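PDB 6NTR: ATP/GTP-binding site-containing protein A from Brucella abortus, which functions in the periplasm to maintain cell envelope integrity, its chain folded as a curled, barrel-like antiparallel beta sheet. Local coordinates for residues Y12-R18 against T219-D225; E72-D78 against F125-H129; L133-E138 against F211-R215; V163-Q169 against Q186-I192. All coordinates share one frame. Residue numbers count along the deposited sequence, not the author numbering.

Along the chain, interaction 1 spans the other three: it joins strand 8-19 near the N terminus to strands 219-220 and 222-225. Interaction 2 comes next and closes before interaction 3 opens; the two share helix 126-138, centres 17 Å apart. Interaction 4 falls within the span of interaction 3, and their centres are 7 Å apart, because strands 187-195 and 207-214 are sheet neighbours. Strand 207-214 in turn pairs with 219-220 and 222-225, so interactions 1, 3 and 4 lie on one continuous run of sheet. Interactions 1 and 2, 26 Å between centres, sit on opposite sides of the chain's centre. Interactions 2 and 3 join helix 126-138 to the sheet, while 1 and 4 link strands.

Interaction 1: Y12-R18 against T219-D225; sequences YDLTLDR and TRDMTMD. Unlike the reference sequence in segment 219-225: M222 (reference Leu). With EDO (1,2-ethanediol), chain G; EDO (1,2-ethanediol), chain I.
The Y12 ring lies under the selenium of selenomethionine M222: SE sits 4.1 Å from the ring centroid, 20° off the normal, a Met-aromatic contact over the face. Build Y12 as m (chi2 91°), its CB toward the other segment. The phenol passes R220, Y12 CE2 4.0 Å from R220 CA, and OH donates to T219 O at 2.5 Å. A 1,2-ethanediol, probably from the crystallisation liquor, adds a very short bond from O1 to Y12 OH (2.3 Å) and accepts from T219 N (3.1 Å). Residues 12-16 are extended; 219-225 turns a corner at D221 (phi/psi 50/44), between strands 219-220 and 222-225. The nearest CA pairs are Y12-R220 (8.1 Å) and D17-T223 (8.0 Å). Strands 12-18 and 222-225 cross at -55°, 8.6 Å apart at closest approach; in the curled, barrel-like sheet strands 8-19 and 222-225 flank strand 229-240 and meet through side chains, with Y12 and M222 buried. D17 (-95/-60) breaks the run in a classic beta bulge, D17 and R18 both facing S230. From it R18 extends to D225 in a salt bridge, NH1 to OD1 2.9 Å, its hydrogen bond weak and NH1 less surely placed; R18 also pairs with D20.

Interaction 2: E72-D78 against F125-H129; sequences EDADGKD and FPTRH
Residues 72-78 form the link between strands 62-72 and 78-87, with a type I turn from D73 to G76. G76 N donates to D73 O (2.5 Å), and D73 N to D78 O (3.1 Å) closes the base. G76 has phi/psi 73/39, and a CB there would clash with R128 NE. Opposite it the chain enters helix 126-138: F125 holds the N-cap position at phi/psi -113/173, P126 to H129 are helical, and H129 N donates to F125 O at 2.9 Å. CA atoms approach most closely for E72 with T127 (7.2 Å) and G76 with R128 (6.6 Å).

E72, fully extended (t, t), aims its carboxylate at the helix start. OE1 accepts from T127 N at 2.7 Å, and OE2 takes a weak bond from R128 N at 3.2 Å. F125 (m) places its ring beside the G76-D78 carbonyls, CD2 4.3 Å from G76 O and 4.2 Å from D78 O, CE2 4.1 Å from K77 O, and stacks with F79 outside the two segments. R128 folds back over the loop with a face of its guanidinium against G76 N, NH1 3.8 Å from that nitrogen.

E72 thus accepts hydrogen bonds from first-turn amides of helix 126-138, after the N-cap residue F125, and joins the start of that helix to the hairpin loop between strands 62-72 and 78-87.

Interaction 3: L133-E138 against F211-R215; sequences LIGKAE and FKLYR
L133 opens the contact from helix 133-138, which runs across strand 211-214 at -83° with the axes 10.3 Å apart at closest approach. In its t,p rotamer L133 brings CG to 3.8 Å from L213 CD2 and CD2 to 4.0 Å from CZ at the edge of the F211 ring. F211 is p (chi1 61°), which swings that ring toward the helix. One residue on, I134 (m,t) puts CG1 4.3 Å from L213 CD2 and CD1 3.5 Å from R215 O; its CA is 6.4 Å from that of R215, the nearest pair. A turn later, E138 forms a salt bridge with R215, OE2 to NH1 3.4 Å, the hydrogen bond itself being weak; both residues are at the surface and also touch W188. L213 (t,p) points toward the helix while Y214 points away, as alternation along a strand requires. A nearly perpendicular helix resting its apolar face on sheet side chains is alpha-on-beta packing, here setting helix 126-138 against strand 207-214 of the barrel-like sheet.

Interaction 4: V163-Q169 against Q186-I192; sequences VVVGKQQ and QVWPVTI
On one side of the sheet the valines V163, V165 and V190, all near t, pack with I192 (m,t): V163 CG1 meets V190 CG1 at 3.9 Å and V163 CG2 meets I192 CG1 at 4.4 Å. This side faces helix 126-138: L133 touches V163 and I192. W188 (m, chi2 -71°) continues it, CB 3.9 Å from V165 CG1 and NE1 3.1 Å from CG of Q168 (m,t); A137 and E138 border the indole. On the other side V164 (t) lies beside T191 (m), CB to CB 4.5 Å.

Strands 163-165 and 187-192 run antiparallel at 162°, axes 4.9 Å apart at closest approach. V164 and T191 form a hydrogen-bonded pair, V164 N to T191 O 3.0 Å and T191 N to V164 O 3.1 Å, between non-hydrogen-bonded pairs V163-I192 and V165-V190. G166 N bonds to P189 O at 3.2 Å. Then 166-168 bows outward, P189 CD 3.1 Å from K167 O, and the register shifts by one before a second hydrogen-bonded pair, the single bridge Q169-V187: Q169 N to V187 O 3.1 Å, V187 N to Q169 O 3.0 Å. This interrupted antiparallel pairing joins strands 159-165 and 187-195 of the barrel-like sheet.

Interaction 1: Y12-R18 against T219-D225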
# COMPACT_ATOMS: atom_id res chain seq x y z
N TYR A 12 5.40 6.55 -9.52
CA TYR A 12 6.41 5.51 -9.52
C TYR A 12 6.37 4.80 -10.86
O TYR A 12 5.29 4.62 -11.44
CB TYR A 12 6.17 4.50 -8.40
CG TYR A 12 6.16 5.09 -7.01
CD1 TYR A 12 4.99 5.53 -6.43
CD2 TYR A 12 7.32 5.16 -6.25
CE1 TYR A 12 4.97 6.05 -5.16
CE2 TYR A 12 7.31 5.67 -4.98
CZ TYR A 12 6.13 6.12 -4.44
OH TYR A 12 6.07 6.65 -3.18
N ASP A 13 7.53 4.42 -11.36
CA ASP A 13 7.65 3.61 -12.55
C ASP A 13 7.89 2.16 -12.17
O ASP A 13 8.80 1.86 -11.39
CB ASP A 13 8.76 4.12 -13.45
CG ASP A 13 8.99 3.23 -14.62
OD1 ASP A 13 8.15 3.26 -15.54
OD2 ASP A 13 9.99 2.48 -14.60
N LEU A 14 7.02 1.29 -12.66
CA LEU A 14 7.05 -0.13 -12.35
C LEU A 14 7.82 -0.96 -13.36
O LEU A 14 7.71 -0.76 -14.55
CB LEU A 14 5.63 -0.67 -12.24
CG LEU A 14 4.63 0.08 -11.36
CD1 LEU A 14 3.35 -0.73 -11.25
CD2 LEU A 14 5.21 0.35 -9.98
N THR A 15 8.59 -1.89 -12.83
CA THR A 15 9.41 -2.79 -13.62
C THR A 15 9.35 -4.19 -13.05
O THR A 15 8.97 -4.37 -11.91
CB THR A 15 10.85 -2.29 -13.68
OG1 THR A 15 11.17 -1.63 -12.46
CG2 THR A 15 11.01 -1.32 -14.81
N LEU A 16 9.70 -5.18 -13.84
CA LEU A 16 9.68 -6.55 -13.38
C LEU A 16 10.98 -6.88 -12.65
O LEU A 16 12.06 -6.59 -13.15
CB LEU A 16 9.48 -7.49 -14.56
CG LEU A 16 9.46 -8.98 -14.26
CD1 LEU A 16 8.30 -9.33 -13.36
CD2 LEU A 16 9.44 -9.78 -15.54
N ASP A 17 10.89 -7.46 -11.47
CA ASP A 17 12.11 -7.80 -10.74
C ASP A 17 12.53 -9.23 -10.98
O ASP A 17 13.60 -9.47 -11.50
CB ASP A 17 11.91 -7.56 -9.25
CG ASP A 17 13.21 -7.51 -8.48
OD1 ASP A 17 14.14 -6.81 -8.90
OD2 ASP A 17 13.28 -8.18 -7.43
N ARG A 18 11.67 -10.18 -10.64
CA ARG A 18 11.97 -11.58 -10.85
C ARG A 18 10.72 -12.30 -11.31
O ARG A 18 9.64 -12.01 -10.86
CB ARG A 18 12.56 -12.21 -9.55
CG ARG A 18 11.90 -13.48 -9.01
CD ARG A 18 12.28 -13.76 -7.57
NE ARG A 18 11.20 -13.47 -6.63
CZ ARG A 18 10.17 -14.28 -6.40
NH1 ARG A 18 9.24 -13.93 -5.54
NH2 ARG A 18 10.08 -15.42 -7.05
N THR A 219 7.52 7.49 0.62
CA THR A 219 8.23 6.23 0.46
C THR A 219 8.76 6.16 -0.95
O THR A 219 8.24 6.81 -1.86
CB THR A 219 7.36 5.01 0.69
OG1 THR A 219 6.52 4.83 -0.44
CG2 THR A 219 6.50 5.20 1.87
N ARG A 220 9.79 5.34 -1.15
CA ARG A 220 10.41 5.19 -2.46
C ARG A 220 11.05 3.82 -2.52
O ARG A 220 10.91 3.01 -1.61
CB ARG A 220 11.42 6.30 -2.72
CG ARG A 220 12.56 6.33 -1.74
CD ARG A 220 13.50 7.46 -2.11
NE ARG A 220 14.62 7.61 -1.19
CZ ARG A 220 15.77 6.95 -1.31
NH1 ARG A 220 15.95 6.08 -2.29
NH2 ARG A 220 16.74 7.17 -0.43
N ASP A 221 11.74 3.53 -3.61
CA ASP A 221 12.49 2.29 -3.74
C ASP A 221 11.69 1.07 -3.38
O ASP A 221 12.16 0.22 -2.67
CB ASP A 221 13.77 2.34 -2.90
CG ASP A 221 14.87 1.44 -3.42
OD1 ASP A 221 14.59 0.46 -4.12
OD2 ASP A 221 16.03 1.73 -3.13
N MSE A 222 10.47 1.00 -3.83
CA MSE A 222 9.61 -0.11 -3.52
C MSE A 222 9.92 -1.36 -4.23
O MSE A 222 10.47 -1.34 -5.32
CB MSE A 222 8.17 0.19 -3.89
CG MSE A 222 7.98 1.60 -4.42
SE MSE A 222 6.50 2.22 -3.37
CE MSE A 222 5.26 0.80 -3.87
N THR A 223 9.65 -2.47 -3.59
CA THR A 223 9.78 -3.76 -4.20
C THR A 223 8.61 -4.55 -3.66
O THR A 223 8.42 -4.61 -2.48
CB THR A 223 11.10 -4.44 -3.85
OG1 THR A 223 12.17 -3.75 -4.48
CG2 THR A 223 11.09 -5.86 -4.32
N MSE A 224 7.85 -5.17 -4.54
CA MSE A 224 6.72 -5.92 -4.10
C MSE A 224 6.89 -7.35 -4.46
O MSE A 224 6.99 -7.65 -5.64
CB MSE A 224 5.49 -5.30 -4.74
CG MSE A 224 5.44 -3.88 -4.22
SE MSE A 224 4.58 -2.63 -5.44
CE MSE A 224 2.78 -3.22 -4.99
N ASP A 225 6.90 -8.23 -3.47
CA ASP A 225 7.05 -9.64 -3.71
C ASP A 225 5.66 -10.21 -3.62
O ASP A 225 5.04 -10.17 -2.58
CB ASP A 225 7.95 -10.25 -2.64
CG ASP A 225 8.62 -11.54 -3.08
OD1 ASP A 225 7.92 -12.51 -3.37
OD2 ASP A 225 9.85 -11.59 -3.10
C1 EDO G . 4.36 7.54 -0.17
O1 EDO G . 5.11 7.80 -1.37
C2 EDO G . 3.73 6.17 -0.26
O2 EDO G . 3.11 5.91 1.00
C1 EDO I . 13.58 -9.16 -15.62
O1 EDO I . 14.30 -8.90 -14.40
C2 EDO I . 14.06 -10.46 -16.26
O2 EDO I . 13.52 -11.57 -15.53

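Interaction 2: E72-D78 against F125-H129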
# COMPACT_ATOMS: atom_id res chain seq x y z
N GLU A 72 -10.05 8.32 5.50
CA GLU A 72 -9.93 7.87 6.88
C GLU A 72 -10.14 9.06 7.80
O GLU A 72 -9.63 10.15 7.54
CB GLU A 72 -8.54 7.24 7.12
CG GLU A 72 -8.29 6.70 8.51
CD GLU A 72 -6.91 6.11 8.62
OE1 GLU A 72 -6.44 5.54 7.62
OE2 GLU A 72 -6.28 6.28 9.69
N ASP A 73 -10.90 8.84 8.86
CA ASP A 73 -11.27 9.98 9.69
C ASP A 73 -10.19 10.32 10.70
O ASP A 73 -9.39 9.47 11.12
CB ASP A 73 -12.57 9.74 10.42
CG ASP A 73 -13.25 11.02 10.74
OD1 ASP A 73 -12.66 11.82 11.50
OD2 ASP A 73 -14.35 11.26 10.22
N ALA A 74 -10.21 11.58 11.13
CA ALA A 74 -9.19 12.13 12.01
C ALA A 74 -8.93 11.24 13.21
O ALA A 74 -7.80 10.80 13.45
CB ALA A 74 -9.61 13.53 12.45
N ASP A 75 -9.98 10.96 13.99
CA ASP A 75 -9.85 10.04 15.10
C ASP A 75 -9.35 8.66 14.67
O ASP A 75 -8.86 7.91 15.51
CB ASP A 75 -11.18 9.89 15.82
CG ASP A 75 -12.31 9.61 14.87
OD1 ASP A 75 -12.16 9.92 13.68
OD2 ASP A 75 -13.35 9.08 15.31
N GLY A 76 -9.45 8.33 13.39
CA GLY A 76 -9.06 7.00 12.95
C GLY A 76 -10.04 5.93 13.38
O GLY A 76 -9.63 4.84 13.79
N LYS A 77 -11.34 6.24 13.34
CA LYS A 77 -12.39 5.26 13.62
C LYS A 77 -13.28 4.97 12.42
O LYS A 77 -14.07 4.03 12.46
CB LYS A 77 -13.27 5.73 14.79
CG LYS A 77 -12.72 5.39 16.17
CD LYS A 77 -13.77 5.55 17.26
CE LYS A 77 -13.32 4.85 18.55
NZ LYS A 77 -14.38 4.84 19.61
N ASP A 78 -13.16 5.73 11.35
CA ASP A 78 -13.92 5.46 10.15
C ASP A 78 -12.98 5.35 8.96
O ASP A 78 -11.89 5.91 8.97
CB ASP A 78 -14.96 6.55 9.92
CG ASP A 78 -15.86 6.24 8.75
OD1 ASP A 78 -16.43 5.12 8.73
OD2 ASP A 78 -15.95 7.08 7.83
N PHE A 125 -6.44 1.24 10.69
CA PHE A 125 -6.53 1.50 9.28
C PHE A 125 -5.22 2.02 8.77
O PHE A 125 -4.35 2.37 9.52
CB PHE A 125 -7.73 2.39 8.94
CG PHE A 125 -9.05 1.81 9.36
CD1 PHE A 125 -9.45 0.60 8.91
CD2 PHE A 125 -9.85 2.48 10.22
CE1 PHE A 125 -10.64 0.06 9.30
CE2 PHE A 125 -11.05 1.95 10.61
CZ PHE A 125 -11.44 0.73 10.15
N PRO A 126 -5.11 2.17 7.45
CA PRO A 126 -3.82 2.49 6.84
C PRO A 126 -3.13 3.74 7.31
O PRO A 126 -1.92 3.67 7.46
CB PRO A 126 -4.18 2.64 5.37
CG PRO A 126 -5.30 1.70 5.18
CD PRO A 126 -6.10 1.77 6.44
N THR A 127 -3.80 4.85 7.51
CA THR A 127 -3.06 5.99 7.99
C THR A 127 -2.53 5.78 9.41
O THR A 127 -1.43 6.17 9.70
CB THR A 127 -3.80 7.31 7.83
OG1 THR A 127 -3.93 7.58 6.44
CG2 THR A 127 -2.99 8.41 8.45
N ARG A 128 -3.34 5.20 10.29
CA ARG A 128 -2.90 4.98 11.66
C ARG A 128 -1.73 4.02 11.69
O ARG A 128 -0.72 4.30 12.29
CB ARG A 128 -4.04 4.42 12.50
CG ARG A 128 -4.04 4.88 13.94
CD ARG A 128 -4.80 6.18 14.08
NE ARG A 128 -5.53 6.26 15.34
CZ ARG A 128 -6.10 7.36 15.80
NH1 ARG A 128 -6.04 8.48 15.11
NH2 ARG A 128 -6.74 7.33 16.95
N HIS A 129 -1.87 2.91 10.98
CA HIS A 129 -0.80 1.93 10.84
C HIS A 129 0.47 2.56 10.30
O HIS A 129 1.57 2.24 10.76
CB HIS A 129 -1.30 0.82 9.91
CG HIS A 129 -0.38 -0.35 9.78
ND1 HIS A 129 0.86 -0.26 9.19
CD2 HIS A 129 -0.55 -1.65 10.10
CE1 HIS A 129 1.43 -1.46 9.18
NE2 HIS A 129 0.59 -2.32 9.73

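Interaction 3: L133-E138 against F211-R215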
# COMPACT_ATOMS: atom_id res chain seq x y z
N LEU A 133 3.91 2.87 12.37
CA LEU A 133 5.18 2.44 11.83
C LEU A 133 6.24 3.50 12.03
O LEU A 133 7.36 3.19 12.46
CB LEU A 133 5.01 2.10 10.36
CG LEU A 133 6.19 1.91 9.42
CD1 LEU A 133 7.32 1.15 10.04
CD2 LEU A 133 5.68 1.15 8.24
N ILE A 134 5.91 4.76 11.76
CA ILE A 134 6.88 5.84 11.93
C ILE A 134 7.24 6.00 13.40
O ILE A 134 8.42 6.12 13.75
CB ILE A 134 6.35 7.17 11.36
CG1 ILE A 134 6.11 7.06 9.85
CG2 ILE A 134 7.33 8.29 11.60
CD1 ILE A 134 5.31 8.21 9.29
N GLY A 135 6.24 6.03 14.27
CA GLY A 135 6.48 6.20 15.69
C GLY A 135 7.40 5.13 16.23
O GLY A 135 8.45 5.42 16.80
N LYS A 136 7.00 3.87 16.05
CA LYS A 136 7.84 2.77 16.46
C LYS A 136 9.25 2.93 15.90
O LYS A 136 10.24 2.75 16.62
CB LYS A 136 7.20 1.45 16.03
CG LYS A 136 5.84 1.25 16.70
CD LYS A 136 5.42 -0.20 16.85
CE LYS A 136 4.27 -0.32 17.86
NZ LYS A 136 4.00 -1.72 18.32
N ALA A 137 9.36 3.33 14.64
CA ALA A 137 10.68 3.51 14.04
C ALA A 137 11.44 4.63 14.71
O ALA A 137 12.64 4.49 15.00
CB ALA A 137 10.54 3.79 12.55
N GLU A 138 10.78 5.76 14.96
CA GLU A 138 11.42 6.91 15.59
C GLU A 138 11.91 6.57 16.99
O GLU A 138 12.96 7.06 17.43
CB GLU A 138 10.44 8.08 15.67
CG GLU A 138 10.29 8.88 14.40
CD GLU A 138 9.39 10.06 14.60
OE1 GLU A 138 8.60 10.07 15.56
OE2 GLU A 138 9.49 11.00 13.80
N PHE A 211 10.43 -1.27 1.37
CA PHE A 211 10.49 0.11 0.94
C PHE A 211 11.36 0.96 1.84
O PHE A 211 11.64 0.59 2.94
CB PHE A 211 9.07 0.70 0.85
CG PHE A 211 8.31 0.71 2.14
CD1 PHE A 211 7.58 -0.37 2.53
CD2 PHE A 211 8.33 1.81 2.95
CE1 PHE A 211 6.89 -0.36 3.71
CE2 PHE A 211 7.65 1.82 4.14
CZ PHE A 211 6.93 0.73 4.51
N LYS A 212 11.76 2.11 1.33
CA LYS A 212 12.54 3.08 2.08
C LYS A 212 11.54 4.15 2.50
O LYS A 212 10.89 4.74 1.67
CB LYS A 212 13.62 3.69 1.21
CG LYS A 212 14.80 2.78 0.96
CD LYS A 212 15.76 3.38 -0.04
CE LYS A 212 17.10 2.67 -0.06
NZ LYS A 212 17.01 1.24 0.33
N LEU A 213 11.42 4.41 3.79
CA LEU A 213 10.43 5.34 4.29
C LEU A 213 10.95 6.59 4.99
O LEU A 213 11.86 6.52 5.79
CB LEU A 213 9.51 4.58 5.23
CG LEU A 213 8.66 5.29 6.27
CD1 LEU A 213 7.34 5.70 5.66
CD2 LEU A 213 8.40 4.35 7.43
N TYR A 214 10.35 7.73 4.66
CA TYR A 214 10.69 9.03 5.25
C TYR A 214 9.84 9.28 6.48
O TYR A 214 8.75 8.72 6.64
CB TYR A 214 10.46 10.17 4.25
CG TYR A 214 11.45 10.17 3.13
CD1 TYR A 214 11.33 9.28 2.08
CD2 TYR A 214 12.52 11.05 3.13
CE1 TYR A 214 12.25 9.25 1.06
CE2 TYR A 214 13.45 11.03 2.12
CZ TYR A 214 13.30 10.13 1.08
OH TYR A 214 14.22 10.11 0.06
N ARG A 215 10.34 10.14 7.36
CA ARG A 215 9.58 10.52 8.55
C ARG A 215 8.23 11.16 8.20
O ARG A 215 7.30 11.11 9.02
CB ARG A 215 10.41 11.48 9.40
CG ARG A 215 10.26 11.28 10.87
CD ARG A 215 11.52 11.73 11.57
NE ARG A 215 11.77 13.17 11.46
CZ ARG A 215 11.84 13.99 12.51
NH1 ARG A 215 11.71 13.52 13.74
NH2 ARG A 215 12.08 15.28 12.32

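Interaction 4: V163-Q169 against Q186-I192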
# COMPACT_ATOMS: atom_id res chain seq x y z
N VAL A 163 6.45 -5.96 10.83
CA VAL A 163 7.30 -4.90 10.35
C VAL A 163 8.74 -5.07 10.79
O VAL A 163 8.99 -5.34 11.94
CB VAL A 163 6.80 -3.55 10.88
CG1 VAL A 163 7.65 -2.42 10.35
CG2 VAL A 163 5.34 -3.33 10.54
N VAL A 164 9.68 -4.94 9.87
CA VAL A 164 11.09 -5.02 10.17
C VAL A 164 11.72 -3.72 9.70
O VAL A 164 11.59 -3.36 8.54
CB VAL A 164 11.76 -6.22 9.48
CG1 VAL A 164 13.25 -6.21 9.70
CG2 VAL A 164 11.16 -7.52 9.96
N VAL A 165 12.41 -3.02 10.59
CA VAL A 165 13.03 -1.74 10.28
C VAL A 165 14.55 -1.87 10.40
O VAL A 165 15.06 -2.61 11.25
CB VAL A 165 12.49 -0.64 11.23
CG1 VAL A 165 12.88 0.72 10.77
CG2 VAL A 165 10.99 -0.76 11.35
N GLY A 166 15.27 -1.14 9.54
CA GLY A 166 16.71 -1.09 9.56
C GLY A 166 17.24 0.26 10.01
O GLY A 166 16.55 1.05 10.66
N LYS A 167 18.51 0.51 9.71
CA LYS A 167 19.15 1.74 10.12
C LYS A 167 18.88 2.91 9.20
O LYS A 167 18.75 2.75 8.00
CB LYS A 167 20.65 1.54 10.31
CG LYS A 167 21.44 1.36 9.04
CD LYS A 167 22.92 1.19 9.32
CE LYS A 167 23.35 -0.26 9.13
NZ LYS A 167 23.91 -0.53 7.78
N GLN A 168 18.80 4.11 9.76
CA GLN A 168 18.56 5.27 8.95
C GLN A 168 19.73 5.49 8.01
O GLN A 168 20.86 5.42 8.42
CB GLN A 168 18.38 6.50 9.83
CG GLN A 168 17.19 6.40 10.77
CD GLN A 168 17.15 7.54 11.76
OE1 GLN A 168 17.53 8.66 11.45
NE2 GLN A 168 16.69 7.25 12.97
N GLN A 169 19.43 5.74 6.76
CA GLN A 169 20.43 5.98 5.75
C GLN A 169 19.99 7.10 4.84
O GLN A 169 18.81 7.37 4.74
CB GLN A 169 20.63 4.72 4.92
CG GLN A 169 19.43 4.30 4.10
CD GLN A 169 19.77 3.93 2.68
OE1 GLN A 169 19.84 4.78 1.80
NE2 GLN A 169 19.98 2.66 2.44
N GLN A 186 16.76 11.63 6.09
CA GLN A 186 16.99 10.23 6.39
C GLN A 186 15.80 9.35 6.06
O GLN A 186 14.69 9.81 6.08
CB GLN A 186 17.33 10.06 7.87
CG GLN A 186 18.65 10.65 8.30
CD GLN A 186 19.83 9.78 7.93
OE1 GLN A 186 19.75 8.56 8.00
NE2 GLN A 186 20.92 10.40 7.55
N VAL A 187 16.05 8.08 5.80
CA VAL A 187 15.00 7.13 5.52
C VAL A 187 15.24 5.89 6.34
O VAL A 187 16.32 5.68 6.85
CB VAL A 187 14.95 6.71 4.04
CG1 VAL A 187 14.81 7.92 3.14
CG2 VAL A 187 16.16 5.88 3.68
N TRP A 188 14.20 5.09 6.51
CA TRP A 188 14.31 3.84 7.22
C TRP A 188 14.00 2.75 6.23
O TRP A 188 13.02 2.86 5.51
CB TRP A 188 13.26 3.73 8.30
CG TRP A 188 13.47 4.56 9.49
CD1 TRP A 188 14.42 4.40 10.44
CD2 TRP A 188 12.69 5.68 9.89
NE1 TRP A 188 14.30 5.35 11.40
CE2 TRP A 188 13.24 6.15 11.08
CE3 TRP A 188 11.59 6.33 9.35
CZ2 TRP A 188 12.72 7.25 11.75
CZ3 TRP A 188 11.08 7.40 10.00
CH2 TRP A 188 11.64 7.86 11.19
N PRO A 189 14.84 1.73 6.13
CA PRO A 189 14.44 0.65 5.24
C PRO A 189 13.31 -0.05 5.95
O PRO A 189 13.43 -0.28 7.13
CB PRO A 189 15.67 -0.22 5.17
CG PRO A 189 16.80 0.66 5.55
CD PRO A 189 16.23 1.58 6.58
N VAL A 190 12.24 -0.39 5.25
CA VAL A 190 11.11 -1.04 5.90
C VAL A 190 10.67 -2.21 5.04
O VAL A 190 10.53 -2.07 3.82
CB VAL A 190 9.95 -0.08 6.16
CG1 VAL A 190 8.97 -0.72 7.09
CG2 VAL A 190 10.45 1.21 6.74
N THR A 191 10.47 -3.35 5.69
CA THR A 191 9.88 -4.54 5.09
C THR A 191 8.60 -4.84 5.85
O THR A 191 8.62 -4.97 7.07
CB THR A 191 10.86 -5.72 5.13
OG1 THR A 191 12.03 -5.42 4.36
CG2 THR A 191 10.22 -6.97 4.58
N ILE A 192 7.49 -4.93 5.13
CA ILE A 192 6.23 -5.34 5.72
C ILE A 192 5.82 -6.65 5.07
O ILE A 192 5.69 -6.72 3.84
CB ILE A 192 5.15 -4.27 5.55
CG1 ILE A 192 5.66 -2.95 6.14
CG2 ILE A 192 3.88 -4.69 6.23
CD1 ILE A 192 4.61 -1.88 6.28